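Local coordinates for protein carbohydrate binding family 6 (Clostridium thermocellum, PDB 5A8C) that hydrolyses terminal alpha-L-arabinofuranosyl residues as a family 43 glycoside hydrolase built on a five-bladed beta-propeller, at residues Q63-I68 / V296-N300; T37-A42 / V280-N284; I31-R35 / W82-E87. All coordinates share one frame; numbering follows the deposited sequence. Where two conformers were deposited one is given.

Contact 1 of 3, residues Q63-I68 / V296-N300; sequences QSTYNI and VYQRN. With TRS (2-amino-2-hydroxymethyl-propane-1,3-diol), chain C.
The rings of Y66 and Y297 make a T-shaped pair: Y297 presents its edge to one face of Y66, with the centroids 5.3 Å apart and the planes at 75°. The nearest ring carbons are CD1 of Y66 and CD1 of Y297, at 3.7 Å. One face of Y297 is laid along the backbone at T65, whose carbonyl O stands above the ring centre, while CG1 of V296 covers the opposite face.

The polar bonds gather at Q63. Its side chain runs extended, CG turned away from the backbone N (chi1 -176°), and NE2 donates to T65 O over 3.0 Å, in the carbonyl plane. Its amide lies nearly parallel to the Y297 ring. The same NE2 gives to a water at 2.9 Å, and that water donates in turn to Y297 O, bridging the two segments.

Tris, probably from the crystallisation liquor, lies against Y66 and R299. Its C3 sits over the Y66 face turned from Y297, and its N donates to Y66 OH at 2.9 Å. R299 gives both NH1 and NH2 to O3 of Tris, the shorter bond being NH1 to O3 at 2.9 Å; NH2 also forms a salt bridge with D56. A tyrosine and a guanidinium that together hold a polyol amine are consistent with a pocket suited to sugar hydroxyls.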
# COMPACT_ATOMS: atom_id res chain seq x y z
N GLN A 63 -23.85 6.38 -0.68
CA GLN A 63 -22.60 5.75 -0.37
C GLN A 63 -22.20 5.96 1.07
O GLN A 63 -22.12 7.10 1.54
CB GLN A 63 -21.49 6.31 -1.27
CG GLN A 63 -20.16 5.61 -1.06
CD GLN A 63 -19.15 5.94 -2.13
OE1 GLN A 63 -19.43 6.68 -3.08
NE2 GLN A 63 -17.96 5.43 -2.00
N SER A 64 -21.90 4.86 1.76
CA SER A 64 -21.49 4.94 3.17
C SER A 64 -20.33 3.99 3.47
O SER A 64 -20.07 3.68 4.62
CB SER A 64 -22.67 4.67 4.07
OG SER A 64 -23.16 3.37 3.83
N THR A 65 -19.64 3.53 2.44
CA THR A 65 -18.41 2.77 2.59
C THR A 65 -17.65 2.90 1.26
O THR A 65 -18.07 3.60 0.33
CB THR A 65 -18.68 1.31 3.02
OG1 THR A 65 -17.42 0.72 3.34
CG2 THR A 65 -19.33 0.57 1.93
N TYR A 66 -16.50 2.25 1.22
CA TYR A 66 -15.67 2.25 0.05
C TYR A 66 -16.42 1.77 -1.19
O TYR A 66 -17.33 0.93 -1.08
CB TYR A 66 -14.44 1.36 0.27
CG TYR A 66 -13.61 1.77 1.46
CD1 TYR A 66 -12.81 2.90 1.42
CD2 TYR A 66 -13.65 1.05 2.64
CE1 TYR A 66 -12.08 3.32 2.52
CE2 TYR A 66 -12.91 1.44 3.74
CZ TYR A 66 -12.12 2.57 3.66
OH TYR A 66 -11.34 2.98 4.70
N ASN A 67 -15.98 2.23 -2.35
CA ASN A 67 -16.39 1.65 -3.63
C ASN A 67 -15.15 1.59 -4.52
O ASN A 67 -14.92 2.50 -5.31
CB ASN A 67 -17.52 2.45 -4.26
CG ASN A 67 -18.00 1.82 -5.51
OD1 ASN A 67 -17.63 0.69 -5.89
ND2 ASN A 67 -18.83 2.58 -6.24
N ILE A 68 -14.34 0.56 -4.28
CA ILE A 68 -13.02 0.38 -4.91
C ILE A 68 -13.07 -0.98 -5.66
O ILE A 68 -12.67 -2.02 -5.11
CB ILE A 68 -11.89 0.38 -3.88
CG1 ILE A 68 -11.88 1.69 -3.05
CG2 ILE A 68 -10.56 0.20 -4.57
CD1 ILE A 68 -11.09 1.55 -1.76
N VAL A 296 -14.73 11.98 1.71
CA VAL A 296 -14.45 10.78 2.51
C VAL A 296 -13.91 9.64 1.67
O VAL A 296 -12.96 8.96 2.09
CB VAL A 296 -15.67 10.37 3.35
CG1 VAL A 296 -15.42 9.06 4.10
CG2 VAL A 296 -16.03 11.45 4.32
N TYR A 297 -14.53 9.38 0.54
CA TYR A 297 -14.18 8.27 -0.36
C TYR A 297 -13.76 8.80 -1.74
O TYR A 297 -13.96 8.11 -2.75
CB TYR A 297 -15.32 7.28 -0.53
CG TYR A 297 -15.79 6.71 0.80
CD1 TYR A 297 -15.00 5.85 1.54
CD2 TYR A 297 -17.02 7.07 1.31
CE1 TYR A 297 -15.42 5.32 2.74
CE2 TYR A 297 -17.45 6.56 2.54
CZ TYR A 297 -16.63 5.73 3.25
OH TYR A 297 -17.03 5.25 4.49
N GLN A 298 -13.19 10.01 -1.80
CA GLN A 298 -12.73 10.59 -3.06
C GLN A 298 -11.37 11.19 -2.82
O GLN A 298 -11.19 12.41 -2.69
CB GLN A 298 -13.73 11.57 -3.64
CG GLN A 298 -14.98 10.84 -4.18
CD GLN A 298 -16.02 11.72 -4.82
OE1 GLN A 298 -16.47 11.44 -5.93
NE2 GLN A 298 -16.49 12.71 -4.08
N ARG A 299 -10.35 10.32 -2.78
CA ARG A 299 -8.97 10.66 -2.46
C ARG A 299 -8.17 10.92 -3.75
O ARG A 299 -8.62 10.61 -4.84
CB ARG A 299 -8.37 9.54 -1.62
CG ARG A 299 -9.00 9.43 -0.23
CD ARG A 299 -8.73 8.14 0.46
NE ARG A 299 -9.58 7.07 -0.04
CZ ARG A 299 -9.52 5.83 0.44
NH1 ARG A 299 -8.84 5.56 1.54
NH2 ARG A 299 -10.14 4.85 -0.19
N ASN A 300 -6.96 11.43 -3.57
CA ASN A 300 -6.01 11.53 -4.69
C ASN A 300 -4.61 11.21 -4.21
O ASN A 300 -4.20 11.59 -3.10
CB ASN A 300 -6.07 12.89 -5.38
CG ASN A 300 -5.75 14.03 -4.42
OD1 ASN A 300 -6.62 14.59 -3.76
ND2 ASN A 300 -4.46 14.37 -4.34
C TRS C . -8.32 1.07 3.32
C1 TRS C . -8.79 -0.22 3.97
C2 TRS C . -6.82 1.01 3.07
C3 TRS C . -9.11 1.36 2.01
N TRS C . -8.58 2.22 4.27
O1 TRS C . -8.47 -1.31 3.11
O2 TRS C . -6.08 1.10 4.29
O3 TRS C . -8.86 2.62 1.47
O HOH W 1 -15.68 6.20 -3.70

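Contact 2 of 3, residues T37-A42 / V280-N284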
# COMPACT_ATOMS: atom_id res chain seq x y z
N THR A 37 -8.01 8.39 -6.48
CA THR A 37 -7.02 7.34 -6.22
C THR A 37 -6.59 7.40 -4.77
O THR A 37 -6.48 8.47 -4.16
CB THR A 37 -5.75 7.56 -7.11
OG1 THR A 37 -5.23 8.88 -7.01
CG2 THR A 37 -6.07 7.22 -8.57
N ALA A 38 -6.28 6.21 -4.21
CA ALA A 38 -5.93 6.10 -2.79
C ALA A 38 -4.96 4.94 -2.58
O ALA A 38 -4.75 4.09 -3.47
CB ALA A 38 -7.17 5.85 -1.94
N ASP A 39 -4.37 4.92 -1.40
CA ASP A 39 -3.63 3.71 -0.94
C ASP A 39 -2.54 3.27 -1.90
O ASP A 39 -2.46 2.10 -2.30
CB ASP A 39 -4.60 2.54 -0.70
CG ASP A 39 -5.82 2.91 0.09
OD1 ASP A 39 -5.72 3.68 1.05
OD2 ASP A 39 -6.91 2.33 -0.26
N PRO A 40 -1.68 4.20 -2.33
CA PRO A 40 -0.72 3.85 -3.38
C PRO A 40 0.32 2.81 -2.98
O PRO A 40 0.76 2.76 -1.81
CB PRO A 40 -0.06 5.18 -3.67
CG PRO A 40 -0.14 5.94 -2.37
CD PRO A 40 -1.50 5.58 -1.85
N ALA A 41 0.80 2.11 -3.99
CA ALA A 41 2.00 1.29 -3.92
C ALA A 41 2.80 1.55 -5.20
O ALA A 41 2.23 1.86 -6.24
CB ALA A 41 1.66 -0.18 -3.76
N ALA A 42 4.10 1.38 -5.16
CA ALA A 42 4.95 1.79 -6.28
C ALA A 42 6.02 0.79 -6.59
O ALA A 42 6.56 0.12 -5.70
CB ALA A 42 5.58 3.15 -6.02
N VAL A 280 8.04 8.97 -0.46
CA VAL A 280 6.78 8.43 0.09
C VAL A 280 5.66 8.82 -0.86
O VAL A 280 5.48 10.01 -1.18
CB VAL A 280 6.52 8.91 1.51
CG1 VAL A 280 5.25 8.35 2.07
CG2 VAL A 280 7.63 8.51 2.44
N VAL A 281 4.91 7.82 -1.33
CA VAL A 281 3.67 8.03 -2.03
C VAL A 281 2.55 7.84 -1.02
O VAL A 281 2.62 6.96 -0.16
CB VAL A 281 3.54 7.11 -3.26
CG1 VAL A 281 4.51 7.52 -4.37
CG2 VAL A 281 3.61 5.66 -2.99
N TYR A 282 1.51 8.66 -1.12
CA TYR A 282 0.43 8.65 -0.12
C TYR A 282 -0.80 9.20 -0.74
O TYR A 282 -0.88 9.36 -1.99
CB TYR A 282 0.89 9.37 1.16
CG TYR A 282 1.26 10.82 0.97
CD1 TYR A 282 2.53 11.19 0.53
CD2 TYR A 282 0.36 11.82 1.28
CE1 TYR A 282 2.89 12.53 0.39
CE2 TYR A 282 0.73 13.15 1.15
CZ TYR A 282 1.99 13.49 0.75
OH TYR A 282 2.31 14.83 0.66
N HIS A 283 -1.81 9.54 0.04
CA HIS A 283 -3.00 10.20 -0.51
C HIS A 283 -3.47 11.32 0.37
O HIS A 283 -3.20 11.41 1.58
CB HIS A 283 -4.17 9.18 -0.79
CG HIS A 283 -4.76 8.53 0.41
ND1 HIS A 283 -4.84 7.17 0.52
CD2 HIS A 283 -5.37 9.09 1.50
CE1 HIS A 283 -5.43 6.93 1.65
NE2 HIS A 283 -5.76 8.04 2.29
N ASN A 284 -4.23 12.24 -0.25
CA ASN A 284 -5.00 13.22 0.49
C ASN A 284 -6.31 13.44 -0.24
O ASN A 284 -6.74 12.58 -1.02
CB ASN A 284 -4.20 14.50 0.80
CG ASN A 284 -3.95 15.41 -0.37
OD1 ASN A 284 -4.30 15.08 -1.50
ND2 ASN A 284 -3.32 16.53 -0.09
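H283 and D39 join these two segments through a single clear hydrogen bond, in which the backbone N of D39 donates to ND1 of H283 at 3.0 Å. The N-H points almost straight at its acceptor (168°) and lies close to the imidazole plane, so ND1 here carries no proton. The chi1 of H283 (66°) sets CG between the backbone N and the carbonyl carbon, and this swings the ring across to the corner at D39. On the other side of the ring NE2 bonds to N266 O, so that both nitrogens are engaged and the rotation of the imidazole is fixed.

The D39 side chain starts away from the opposing strand, yet with CG beside its own backbone N it folds back alongside the histidine. OD1 comes to 3.3 Å from CE1 of H283, with the carboxylate and ring planes 63° apart. Its OD2 is held by S54 OG and also bonds to the bound Tris. CB of A38 lies near the same imidazole, 3.6 Å from ND1.

Further along, the contact turns apolar. P40 lays CG against the backbone of Y282, 3.4 Å from its N, and its CB meets CG2 of V281 at 3.8 Å. A42 CB touches that same methyl branch more distantly.

Strands 40-42 and 280-284 run nearly antiparallel, their axes 6.5 Å apart at closest approach. They belong to different propeller sheets: the chain turns at D39, A41 beyond it pairing with Y52 of 48-56 and T37 before it bonding to R299, whereas 277-284 lies between 270-274 and 300-306.

Contact 3 of 3, residues I31-R35 / W82-E87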
# COMPACT_ATOMS: atom_id res chain seq x y z
N ILE A 31 -0.74 15.65 -8.61
CA ILE A 31 -0.14 15.01 -9.77
C ILE A 31 -1.12 14.37 -10.72
O ILE A 31 -0.82 14.22 -11.91
CB ILE A 31 0.99 14.00 -9.38
CG1 ILE A 31 0.45 12.78 -8.63
CG2 ILE A 31 2.11 14.68 -8.62
CD1 ILE A 31 1.50 11.71 -8.40
N PHE A 32 -2.29 13.95 -10.22
CA PHE A 32 -3.24 13.16 -11.01
C PHE A 32 -4.63 13.38 -10.49
O PHE A 32 -4.94 13.00 -9.35
CB PHE A 32 -2.88 11.67 -10.96
CG PHE A 32 -3.80 10.81 -11.76
CD1 PHE A 32 -3.79 10.85 -13.15
CD2 PHE A 32 -4.71 9.98 -11.14
CE1 PHE A 32 -4.64 10.07 -13.89
CE2 PHE A 32 -5.56 9.19 -11.88
CZ PHE A 32 -5.53 9.22 -13.26
N SER A 33 -5.49 13.95 -11.31
CA SER A 33 -6.86 14.26 -10.86
C SER A 33 -7.94 13.67 -11.74
O SER A 33 -9.11 13.94 -11.50
CB SER A 33 -7.09 15.77 -10.75
OG SER A 33 -6.88 16.35 -11.99
N GLN A 34 -7.57 12.87 -12.74
CA GLN A 34 -8.59 12.38 -13.68
C GLN A 34 -9.69 11.58 -13.01
O GLN A 34 -10.86 11.71 -13.35
CB GLN A 34 -7.97 11.55 -14.77
CG GLN A 34 -6.98 12.28 -15.61
CD GLN A 34 -7.63 13.45 -16.35
OE1 GLN A 34 -8.67 13.26 -17.03
NE2 GLN A 34 -7.10 14.66 -16.16
N ARG A 35 -9.28 10.69 -12.11
CA ARG A 35 -10.13 9.85 -11.33
C ARG A 35 -9.55 9.84 -9.93
O ARG A 35 -8.38 10.13 -9.76
CB ARG A 35 -10.20 8.43 -11.92
CG ARG A 35 -10.79 8.37 -13.31
CD ARG A 35 -10.80 7.00 -13.98
NE ARG A 35 -9.51 6.37 -13.98
CZ ARG A 35 -8.46 6.74 -14.70
NH1 ARG A 35 -8.50 7.77 -15.54
NH2 ARG A 35 -7.34 6.08 -14.59
N TRP A 82 3.02 12.57 -15.84
CA TRP A 82 2.43 11.34 -15.39
C TRP A 82 1.51 10.79 -16.46
O TRP A 82 0.58 11.49 -16.90
CB TRP A 82 1.67 11.57 -14.06
CG TRP A 82 2.59 11.92 -12.94
CD1 TRP A 82 2.98 13.14 -12.55
CD2 TRP A 82 3.30 10.99 -12.10
NE1 TRP A 82 3.90 13.06 -11.54
CE2 TRP A 82 4.08 11.74 -11.21
CE3 TRP A 82 3.30 9.59 -11.98
CZ2 TRP A 82 4.89 11.14 -10.21
CZ3 TRP A 82 4.10 9.00 -11.01
CH2 TRP A 82 4.87 9.78 -10.15
N THR A 83 1.75 9.58 -16.90
CA THR A 83 0.90 8.90 -17.86
C THR A 83 -0.15 8.09 -17.15
O THR A 83 0.14 7.36 -16.20
CB THR A 83 1.75 7.98 -18.74
OG1 THR A 83 2.76 8.77 -19.39
CG2 THR A 83 0.94 7.25 -19.75
N ASP A 84 -1.39 8.21 -17.60
CA ASP A 84 -2.51 7.45 -17.08
C ASP A 84 -2.62 6.16 -17.81
O ASP A 84 -2.90 6.14 -19.01
CB ASP A 84 -3.76 8.31 -17.28
CG ASP A 84 -5.03 7.71 -16.72
OD1 ASP A 84 -4.99 6.63 -16.10
OD2 ASP A 84 -6.10 8.38 -16.88
N HIS A 85 -2.45 5.03 -17.10
CA HIS A 85 -2.60 3.71 -17.69
C HIS A 85 -3.96 3.10 -17.46
O HIS A 85 -4.19 1.91 -17.77
CB HIS A 85 -1.50 2.78 -17.20
CG HIS A 85 -0.13 3.29 -17.48
ND1 HIS A 85 0.38 3.44 -18.74
CD2 HIS A 85 0.84 3.74 -16.65
CE1 HIS A 85 1.63 3.88 -18.65
NE2 HIS A 85 1.93 4.10 -17.40
N GLY A 86 -4.91 3.86 -16.88
CA GLY A 86 -6.24 3.36 -16.64
C GLY A 86 -6.30 2.39 -15.47
O GLY A 86 -5.40 2.37 -14.60
N GLU A 87 -7.36 1.62 -15.42
CA GLU A 87 -7.54 0.61 -14.42
C GLU A 87 -7.02 -0.69 -14.97
O GLU A 87 -7.53 -1.20 -15.94
CB GLU A 87 -8.97 0.56 -13.89
CG GLU A 87 -9.28 1.64 -12.83
CD GLU A 87 -9.28 3.03 -13.42
OE1 GLU A 87 -10.16 3.30 -14.26
OE2 GLU A 87 -8.43 3.84 -13.04
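The indole of W82 carries I31 over one face, CD1 standing 4.0 Å from the centroid of the six-membered ring in a CH-pi contact, while the CB of I31 lies nearer the pyrrole part. F32 has the backbone N of Q34 above one face and OD2 of D84 at its edge. The guanidinium of R35 is held at its edges by D84 and E87, a salt-bridge network on an outermost strand of a propeller sheet, 83-90.

D84 meets R35 end-on and nearly coplanar, 13° between the planes. NH1 of R35 gives to OD2 of D84, and NH2 to OD1, both at 2.8 Å and both through syn lone pairs. E87 comes from the opposite direction and is gripped side-on: NE and NH2 of R35 converge on OE2 of E87, each at 2.9 Å. That oxygen is also bonded to T72 OG1. A bend at chi3 (-52°) turns the end of R35 so that both acids can be reached, and four bonds fix its plane.

D84 also forms an Asx turn, its OD1 accepting from the backbone N of G86 at 2.9 Å, from above the carboxylate plane.

How the contacts relate
The chain from I31 to A42 supplies one side of contacts 3 and 2 and, through T37, bonds to R299 of contact 1. Contacts 1 and 2 have centres about 14 Å apart and meet directly, R299 O lying 2.8 Å from T37 N and N300 N 2.8 Å from N284 O, both probable backbone hydrogen bonds. Both also reach Tris, to which D162, E211 and H268 bond as well; the side chains of D39 and R299 lie about 6 and 10 Å from the bound calcium. Contact 3, at the surface, is centred about 13 Å from contact 2, with T37 CG2 3.9 Å from F32 CE2, and about 17 Å from contact 1, where N300 CB is 4.1 Å from F32 O.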